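Local coordinates for protein BAG family molecular chaperone regulator 4 (Arabidopsis thaliana, PDB 4HWH) that binds the ATPase domain of HSP70/HSC70 chaperones as a co-chaperone and probably regulates programmed cell death and stress responses, and is represented here by its BAG domain, at residues A5-V10 with K63-A68; G12-L17 with M47-K52; D40-L45 with E78-L83. All coordinates share one frame; numbering follows the deposited sequence.

Interaction 1: residues A5-V10 with K63-A68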
loop_
_atom_site.group_PDB
_atom_site.type_symbol
_atom_site.label_atom_id
_atom_site.label_comp_id
_atom_site.label_asym_id
_atom_site.label_seq_id
_atom_site.Cartn_x
_atom_site.Cartn_y
_atom_site.Cartn_z
ATOM N N ALA A 5 7.759 3.734 17.259
ATOM C CA ALA A 5 6.901 2.558 17.303
ATOM C C ALA A 5 5.742 2.700 16.323
ATOM O O ALA A 5 5.388 1.751 15.624
ATOM C CB ALA A 5 6.381 2.336 18.712
ATOM N N ALA A 6 5.159 3.893 16.275
ATOM C CA ALA A 6 4.018 4.156 15.409
ATOM C C ALA A 6 4.380 3.995 13.935
ATOM O O ALA A 6 3.614 3.428 13.161
ATOM C CB ALA A 6 3.459 5.548 15.675
ATOM N N VAL A 7 5.546 4.501 13.548
ATOM C CA VAL A 7 5.998 4.373 12.168
ATOM C C VAL A 7 6.288 2.913 11.846
ATOM O O VAL A 7 5.921 2.417 10.783
ATOM C CB VAL A 7 7.248 5.229 11.889
ATOM C CG1 VAL A 7 7.700 5.045 10.449
ATOM C CG2 VAL A 7 6.960 6.693 12.169
ATOM N N ASN A 8 6.946 2.228 12.775
ATOM C CA ASN A 8 7.223 0.805 12.621
ATOM C C ASN A 8 5.938 0.005 12.451
ATOM O O ASN A 8 5.885 -0.942 11.666
ATOM C CB ASN A 8 8.009 0.276 13.823
ATOM C CG ASN A 8 9.410 0.848 13.900
ATOM O OD1 ASN A 8 9.934 1.371 12.917
ATOM N ND2 ASN A 8 10.026 0.750 15.074
ATOM N N ALA A 9 4.905 0.392 13.193
ATOM C CA ALA A 9 3.599 -0.252 13.091
ATOM C C ALA A 9 3.026 -0.096 11.690
ATOM O O ALA A 9 2.477 -1.037 11.121
ATOM C CB ALA A 9 2.641 0.321 14.122
ATOM N N VAL A 10 3.145 1.104 11.136
ATOM C CA VAL A 10 2.678 1.344 9.779
ATOM C C VAL A 10 3.490 0.521 8.784
ATOM O O VAL A 10 2.931 -0.109 7.885
ATOM C CB VAL A 10 2.766 2.827 9.403
ATOM C CG1 VAL A 10 2.570 3.000 7.906
ATOM C CG2 VAL A 10 1.731 3.618 10.176
ATOM N N LYS A 63 11.047 11.176 11.669
ATOM C CA LYS A 63 10.503 11.918 10.538
ATOM C C LYS A 63 11.080 11.407 9.220
ATOM O O LYS A 63 10.408 11.424 8.190
ATOM C CB LYS A 63 10.767 13.419 10.682
ATOM C CG LYS A 63 10.128 14.253 9.576
ATOM C CD LYS A 63 10.490 15.730 9.670
ATOM C CE LYS A 63 9.702 16.443 10.760
ATOM N NZ LYS A 63 10.255 16.183 12.116
ATOM N N VAL A 64 12.328 10.951 9.259
ATOM C CA VAL A 64 12.974 10.419 8.066
ATOM C C VAL A 64 12.298 9.133 7.591
ATOM O O VAL A 64 11.931 9.011 6.423
ATOM C CB VAL A 64 14.472 10.150 8.301
ATOM C CG1 VAL A 64 15.077 9.432 7.102
ATOM C CG2 VAL A 64 15.205 11.452 8.583
ATOM N N GLN A 65 12.140 8.176 8.498
ATOM C CA GLN A 65 11.498 6.913 8.159
ATOM C C GLN A 65 10.022 7.120 7.830
ATOM O O GLN A 65 9.462 6.410 6.994
ATOM C CB GLN A 65 11.657 5.895 9.291
ATOM C CG GLN A 65 10.892 4.593 9.075
ATOM C CD GLN A 65 11.278 3.882 7.787
ATOM O OE1 GLN A 65 12.455 3.798 7.436
ATOM N NE2 GLN A 65 10.282 3.356 7.081
ATOM N N ARG A 66 9.398 8.093 8.486
ATOM C CA ARG A 66 8.009 8.425 8.193
ATOM C C ARG A 66 7.886 8.844 6.735
ATOM O O ARG A 66 7.036 8.340 6.002
ATOM C CB ARG A 66 7.507 9.554 9.097
ATOM C CG ARG A 66 6.024 9.866 8.906
ATOM C CD ARG A 66 5.606 11.135 9.634
ATOM N NE ARG A 66 6.148 12.332 8.996
ATOM C CZ ARG A 66 6.145 13.541 9.549
ATOM N NH1 ARG A 66 5.628 13.721 10.759
ATOM N NH2 ARG A 66 6.662 14.571 8.894
ATOM N N LYS A 67 8.742 9.772 6.326
ATOM C CA LYS A 67 8.745 10.273 4.960
ATOM C C LYS A 67 9.073 9.150 3.981
ATOM O O LYS A 67 8.535 9.097 2.877
ATOM C CB LYS A 67 9.754 11.413 4.823
ATOM C CG LYS A 67 9.678 12.177 3.510
ATOM C CD LYS A 67 10.770 13.237 3.438
ATOM C CE LYS A 67 10.759 13.964 2.104
ATOM N NZ LYS A 67 11.854 14.973 2.018
ATOM N N ALA A 68 9.962 8.252 4.394
ATOM C CA ALA A 68 10.315 7.097 3.580
ATOM C C ALA A 68 9.092 6.216 3.336
ATOM O O ALA A 68 8.868 5.739 2.226
ATOM C CB ALA A 68 11.415 6.295 4.250
#

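Interaction 2: residues G12-L17 with M47-K52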
loop_
_atom_site.group_PDB
_atom_site.type_symbol
_atom_site.label_atom_id
_atom_site.label_comp_id
_atom_site.label_asym_id
_atom_site.label_seq_id
_atom_site.Cartn_x
_atom_site.Cartn_y
_atom_site.Cartn_z
ATOM N N GLY A 12 4.963 -2.273 9.127
ATOM C CA GLY A 12 4.542 -3.661 9.170
ATOM C C GLY A 12 3.279 -3.886 8.362
ATOM O O GLY A 12 3.118 -4.917 7.707
ATOM N N GLU A 13 2.378 -2.913 8.404
ATOM C CA GLU A 13 1.121 -3.036 7.685
ATOM C C GLU A 13 1.345 -2.832 6.190
ATOM O O GLU A 13 0.762 -3.528 5.360
ATOM C CB GLU A 13 0.097 -2.035 8.215
ATOM C CG GLU A 13 -1.321 -2.395 7.843
ATOM C CD GLU A 13 -1.675 -3.806 8.268
ATOM O OE1 GLU A 13 -1.220 -4.234 9.352
ATOM O OE2 GLU A 13 -2.405 -4.485 7.517
ATOM N N VAL A 14 2.205 -1.878 5.852
ATOM C CA VAL A 14 2.534 -1.631 4.457
ATOM C C VAL A 14 3.254 -2.836 3.847
ATOM O O VAL A 14 3.060 -3.152 2.672
ATOM C CB VAL A 14 3.364 -0.342 4.295
ATOM C CG1 VAL A 14 3.750 -0.136 2.842
ATOM C CG2 VAL A 14 2.565 0.855 4.807
ATOM N N ASP A 15 4.071 -3.518 4.647
ATOM C CA ASP A 15 4.709 -4.753 4.199
ATOM C C ASP A 15 3.657 -5.769 3.767
ATOM O O ASP A 15 3.764 -6.378 2.703
ATOM C CB ASP A 15 5.582 -5.363 5.302
ATOM C CG ASP A 15 6.901 -4.634 5.474
ATOM O OD1 ASP A 15 7.262 -3.827 4.595
ATOM O OD2 ASP A 15 7.585 -4.880 6.491
ATOM N N LYS A 16 2.639 -5.954 4.599
ATOM C CA LYS A 16 1.561 -6.877 4.271
ATOM C C LYS A 16 0.873 -6.460 2.977
ATOM O O LYS A 16 0.569 -7.293 2.123
ATOM C CB LYS A 16 0.547 -6.946 5.413
ATOM C CG LYS A 16 1.028 -7.746 6.620
ATOM C CD LYS A 16 0.014 -7.688 7.760
ATOM C CE LYS A 16 0.548 -8.365 9.011
ATOM N NZ LYS A 16 -0.429 -8.297 10.132
ATOM N N LEU A 17 0.623 -5.163 2.836
ATOM C CA LEU A 17 -0.023 -4.657 1.634
ATOM C C LEU A 17 0.879 -4.816 0.415
ATOM O O LEU A 17 0.410 -5.122 -0.680
ATOM C CB LEU A 17 -0.447 -3.198 1.830
ATOM C CG LEU A 17 -1.598 -3.045 2.834
ATOM C CD1 LEU A 17 -1.785 -1.588 3.269
ATOM C CD2 LEU A 17 -2.888 -3.609 2.247
ATOM N N MET A 47 -4.303 4.051 1.694
ATOM C CA MET A 47 -4.695 5.405 2.083
ATOM C C MET A 47 -4.853 5.537 3.598
ATOM O O MET A 47 -4.505 6.562 4.183
ATOM C CB MET A 47 -5.984 5.818 1.365
ATOM C CG MET A 47 -5.800 6.015 -0.136
ATOM S SD MET A 47 -7.273 6.636 -0.971
ATOM C CE MET A 47 -6.764 6.541 -2.687
ATOM N N ARG A 48 -5.368 4.491 4.233
ATOM C CA ARG A 48 -5.523 4.492 5.682
ATOM C C ARG A 48 -4.162 4.554 6.368
ATOM O O ARG A 48 -4.002 5.215 7.395
ATOM C CB ARG A 48 -6.295 3.250 6.134
ATOM C CG ARG A 48 -7.764 3.261 5.741
ATOM C CD ARG A 48 -8.584 4.080 6.725
ATOM N NE ARG A 48 -8.509 3.523 8.071
ATOM C CZ ARG A 48 -8.879 4.169 9.173
ATOM N NH1 ARG A 48 -8.770 3.578 10.355
ATOM N NH2 ARG A 48 -9.351 5.405 9.093
ATOM N N GLN A 49 -3.178 3.860 5.799
ATOM C CA GLN A 49 -1.833 3.894 6.356
ATOM C C GLN A 49 -1.223 5.281 6.187
ATOM O O GLN A 49 -0.484 5.748 7.050
ATOM C CB GLN A 49 -0.946 2.803 5.745
ATOM C CG GLN A 49 -1.344 1.397 6.180
ATOM C CD GLN A 49 -1.422 1.251 7.694
ATOM O OE1 GLN A 49 -0.493 1.615 8.417
ATOM N NE2 GLN A 49 -2.531 0.708 8.178
ATOM N N LEU A 50 -1.555 5.942 5.083
ATOM C CA LEU A 50 -1.077 7.295 4.829
ATOM C C LEU A 50 -1.645 8.253 5.877
ATOM O O LEU A 50 -0.941 9.120 6.390
ATOM C CB LEU A 50 -1.488 7.744 3.425
ATOM C CG LEU A 50 -0.685 8.858 2.761
ATOM C CD1 LEU A 50 0.788 8.488 2.698
ATOM C CD2 LEU A 50 -1.234 9.132 1.365
ATOM N N LEU A 51 -2.924 8.084 6.193
ATOM C CA LEU A 51 -3.572 8.901 7.215
ATOM C C LEU A 51 -2.917 8.702 8.573
ATOM O O LEU A 51 -2.727 9.655 9.328
ATOM C CB LEU A 51 -5.062 8.565 7.302
ATOM C CG LEU A 51 -5.929 9.056 6.146
ATOM C CD1 LEU A 51 -7.342 8.510 6.293
ATOM C CD2 LEU A 51 -5.934 10.572 6.105
ATOM N N LYS A 52 -2.576 7.455 8.882
ATOM C CA LYS A 52 -1.909 7.139 10.137
ATOM C C LYS A 52 -0.579 7.886 10.228
ATOM O O LYS A 52 -0.287 8.520 11.238
ATOM C CB LYS A 52 -1.697 5.629 10.273
ATOM C CG LYS A 52 -1.132 5.208 11.625
ATOM C CD LYS A 52 -1.321 3.717 11.879
ATOM C CE LYS A 52 -0.835 3.329 13.272
ATOM N NZ LYS A 52 -0.970 1.868 13.542
#

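Interaction 3: residues D40-L45 with E78-L83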
loop_
_atom_site.group_PDB
_atom_site.type_symbol
_atom_site.label_atom_id
_atom_site.label_comp_id
_atom_site.label_asym_id
_atom_site.label_seq_id
_atom_site.Cartn_x
_atom_site.Cartn_y
_atom_site.Cartn_z
ATOM N N ASP A 40 -9.391 -1.932 -5.265
ATOM C CA ASP A 40 -9.913 -0.803 -4.512
ATOM C C ASP A 40 -9.669 -0.946 -3.013
ATOM O O ASP A 40 -9.336 0.028 -2.342
ATOM C CB ASP A 40 -11.396 -0.586 -4.821
ATOM C CG ASP A 40 -11.612 0.013 -6.198
ATOM O OD1 ASP A 40 -10.639 0.544 -6.768
ATOM O OD2 ASP A 40 -12.746 -0.041 -6.707
ATOM N N MET A 41 -9.823 -2.156 -2.485
ATOM C CA MET A 41 -9.514 -2.383 -1.077
ATOM C C MET A 41 -8.032 -2.156 -0.794
ATOM O O MET A 41 -7.675 -1.567 0.227
ATOM C CB MET A 41 -9.919 -3.792 -0.640
ATOM C CG MET A 41 -11.408 -3.984 -0.431
ATOM S SD MET A 41 -11.750 -5.572 0.365
ATOM C CE MET A 41 -11.322 -6.710 -0.948
ATOM N N ALA A 42 -7.165 -2.628 -1.687
ATOM C CA ALA A 42 -5.730 -2.412 -1.502
ATOM C C ALA A 42 -5.424 -0.915 -1.499
ATOM O O ALA A 42 -4.645 -0.428 -0.676
ATOM C CB ALA A 42 -4.923 -3.127 -2.589
ATOM N N ALA A 43 -6.038 -0.188 -2.425
ATOM C CA ALA A 43 -5.827 1.253 -2.505
ATOM C C ALA A 43 -6.345 1.927 -1.235
ATOM O O ALA A 43 -5.685 2.797 -0.666
ATOM C CB ALA A 43 -6.512 1.830 -3.746
ATOM N N GLU A 44 -7.525 1.512 -0.787
ATOM C CA GLU A 44 -8.113 2.080 0.419
ATOM C C GLU A 44 -7.236 1.843 1.649
ATOM O O GLU A 44 -7.036 2.744 2.468
ATOM C CB GLU A 44 -9.517 1.512 0.652
ATOM C CG GLU A 44 -10.028 1.678 2.080
ATOM C CD GLU A 44 -10.217 3.131 2.484
ATOM O OE1 GLU A 44 -10.287 4.002 1.592
ATOM O OE2 GLU A 44 -10.296 3.403 3.701
ATOM N N LEU A 45 -6.715 0.628 1.786
ATOM C CA LEU A 45 -5.934 0.303 2.970
ATOM C C LEU A 45 -4.608 1.054 2.967
ATOM O O LEU A 45 -4.100 1.434 4.019
ATOM C CB LEU A 45 -5.721 -1.204 3.090
ATOM C CG LEU A 45 -6.999 -1.991 3.404
ATOM C CD1 LEU A 45 -6.727 -3.487 3.375
ATOM C CD2 LEU A 45 -7.572 -1.570 4.755
ATOM N N GLU A 78 0.600 3.641 -7.073
ATOM C CA GLU A 78 0.796 3.679 -8.517
ATOM C C GLU A 78 0.728 2.277 -9.106
ATOM O O GLU A 78 0.106 2.063 -10.143
ATOM C CB GLU A 78 2.134 4.335 -8.861
ATOM C CG GLU A 78 2.200 5.810 -8.503
ATOM C CD GLU A 78 3.501 6.461 -8.932
ATOM O OE1 GLU A 78 4.311 5.789 -9.607
ATOM O OE2 GLU A 78 3.711 7.645 -8.593
ATOM N N ALA A 79 1.363 1.320 -8.437
ATOM C CA ALA A 79 1.335 -0.063 -8.901
ATOM C C ALA A 79 -0.094 -0.606 -8.942
ATOM O O ALA A 79 -0.471 -1.311 -9.878
ATOM C CB ALA A 79 2.219 -0.938 -8.026
ATOM N N VAL A 80 -0.887 -0.274 -7.927
ATOM C CA VAL A 80 -2.277 -0.724 -7.875
ATOM C C VAL A 80 -3.104 -0.090 -8.992
ATOM O O VAL A 80 -3.881 -0.774 -9.661
ATOM C CB VAL A 80 -2.923 -0.442 -6.504
ATOM C CG1 VAL A 80 -4.428 -0.699 -6.555
ATOM C CG2 VAL A 80 -2.265 -1.307 -5.425
ATOM N N ASP A 81 -2.931 1.213 -9.193
ATOM C CA ASP A 81 -3.609 1.911 -10.284
ATOM C C ASP A 81 -3.336 1.213 -11.611
ATOM O O ASP A 81 -4.245 0.993 -12.413
ATOM C CB ASP A 81 -3.137 3.365 -10.378
ATOM C CG ASP A 81 -3.610 4.206 -9.217
ATOM O OD1 ASP A 81 -4.655 3.868 -8.627
ATOM O OD2 ASP A 81 -2.937 5.211 -8.900
ATOM N N LYS A 82 -2.071 0.869 -11.833
ATOM C CA LYS A 82 -1.654 0.237 -13.078
ATOM C C LYS A 82 -2.342 -1.108 -13.264
ATOM O O LYS A 82 -2.839 -1.410 -14.344
ATOM C CB LYS A 82 -0.132 0.067 -13.115
ATOM C CG LYS A 82 0.635 1.328 -13.499
ATOM C CD LYS A 82 -0.022 2.572 -12.924
ATOM C CE LYS A 82 0.934 3.750 -12.865
ATOM N NZ LYS A 82 0.316 4.896 -12.137
ATOM N N LEU A 83 -2.367 -1.914 -12.208
ATOM C CA LEU A 83 -3.070 -3.190 -12.244
ATOM C C LEU A 83 -4.546 -3.009 -12.562
ATOM O O LEU A 83 -5.098 -3.704 -13.412
ATOM C CB LEU A 83 -2.937 -3.915 -10.906
ATOM C CG LEU A 83 -1.645 -4.680 -10.656
ATOM C CD1 LEU A 83 -1.776 -5.491 -9.378
ATOM C CD2 LEU A 83 -1.346 -5.580 -11.840
#

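Interaction 1: residues A5-V10 with K63-A68
Val-7 meets Gln-65 and Arg-66 where the first and third helices of the BAG three-helix bundle run side by side. Both segments lie near the N-terminal ends of their helices, 3-29 and 63-86. The contact is small and is made by the two methyls of Val-7. Val-7 CG1 packs against Gln-65 CG at 3.5 Å, the nearest approach of the two side chains. The same methyl lies 4.0 Å from Arg-66 N, so it also touches the backbone between the two partners. The other methyl, Val-7 CG2, faces Arg-66 CB at 4.2 Å. Val-7 thus spreads its fork over two successive residues of the opposing helix. The backbones come close here, with Val-7 CA 6.0 Å from Arg-66 CA.

The torsions sort these roles. In Val-7, CG1 stands anti to the backbone N (chi1 179°), and this carries it to the Gln-65 side. Gln-65 likewise has CG anti to N, which puts this methylene against Val-7. The bend at chi2 (58°) then sets the direction of the amide, which takes no part in the touch.

Farther out, Ile-56 in the loop after helix 36-54 touches Val-7, and Leu-53 of helix 36-54 packs on Arg-66. The guanidinium of Arg-66 leads away from Val-7 and reaches the same loop. There Arg-66 NH1 is hydrogen-bonded to the backbone oxygen Ile-56 O.

Interaction 2: residues G12-L17 with M47-K52
Gln-49 reaches from segment 47-52 of helix 36-54 onto Glu-13, Val-14 and Leu-17 of segment 12-17 on helix 3-29, and its whole length is used. It starts at CB, which lies 4.1 Å from Val-14 CG2. The next carbon, CG, stays beside that methyl and also meets Leu-17 CD1 at 4.2 Å. Here CG sits anti to the carbonyl carbon (chi1 -70°), and the chain then bends at chi2 (-53°). The bend turns the flat amide against Glu-13. Gln-49 CD lies 3.7 Å from both Glu-13 CB and Glu-13 CG, and these two methylene carbons cover one face of the amide. At the tip, Gln-49 OE1 is 3.7 Å from Glu-13 CB, while Gln-49 NE2 comes within 3.3 Å of Glu-13 CG.

The two side chains cross at about a right angle, and the amide rests on the aliphatic part of the glutamate. The meeting of these two polar residues is packing. The Glu-13 side chain ends near a bound malonic acid, about 3 Å away between nearest atoms. Leu-17 and Arg-20 complete that pocket; the malonic acid probably comes from the crystallisation liquor.

An alanine in place of Gln-49 would probably open a gap beside Val-14 and Leu-17 and leave the Glu-13 methylenes without the amide they cover.

The two short helical segments run nearly antiparallel, at 164°, with their axes 10.5 Å apart at closest approach. Val-14 also turns to the third helix of the bundle, where it touches Glu-69, Arg-72 and Leu-76. Leu-17 packs on Leu-45 and Leu-46, farther back along helix 36-54. Gln-49 itself also touches Val-10, one turn before Val-14 on helix 3-29, and lies between the first and second helices.

Interaction 3: residues D40-L45 with E78-L83
Val-80 fits against two neighbouring alanines, Ala-42 and Ala-43, between the second and third helices of the bundle. This is the close part of the contact. Each methyl of Val-80 has its own mate. CG2 faces Ala-42 CB at 4.3 Å, and CG1 faces Ala-43 CB, also at 4.3 Å. The torsion explains the split: Val-80 CG1 is anti to the backbone N (chi1 170°), which turns it to Ala-43 and puts its twin beside Ala-42. All three side chains leave their backbones toward the other helix. The alanines are short, so the backbones can draw near. Ala-43 CA lies 6.7 Å from Val-80 CA, the nearest such pair of these segments.

Val-80 and Ala-42 are buried. The first helix of the bundle adds Val-21 to the surroundings of Val-80, and Phe-39, just before segment 40-45, touches it too.

The looser side is polar. Asp-40 and Asp-81 have CB directed away from the opposing segment, and the ends of their side chains swing partly back. Even so, neither aspartate touches the opposing segment. Asp-40 finds its partner just beyond segment 78-83: OD1 forms a salt bridge with Lys-84 NZ. This charged pair joins the same two helices at the margin.

Between the segments themselves, methyl groups do all the touching. Cohesion between them probably comes from van der Waals contact and the exclusion of water, and the directed interaction lies at their margin, in the salt bridge from Asp-40 to Lys-84.

How the interactions relate
From the N terminus, helix 3-29 enters interaction 1 first and interaction 2 next. Interaction 1 closes the longest loop, by joining the first helix to the start of helix 63-86. Interaction 2 is nested inside that loop and closes a shorter one, from the first helix to helix 36-54. Interaction 3 closes the loop from helix 36-54 to helix 63-86 and crosses both of the others along the chain. The three contacts thus link every pair of helices in the bundle. Interactions 1 and 2 touch through Val-10 CG2 and Lys-52 CD, 3.5 Å apart. Interactions 1 and 3 lie on opposite sides of the chain's centre, their own centres about 21 Å apart.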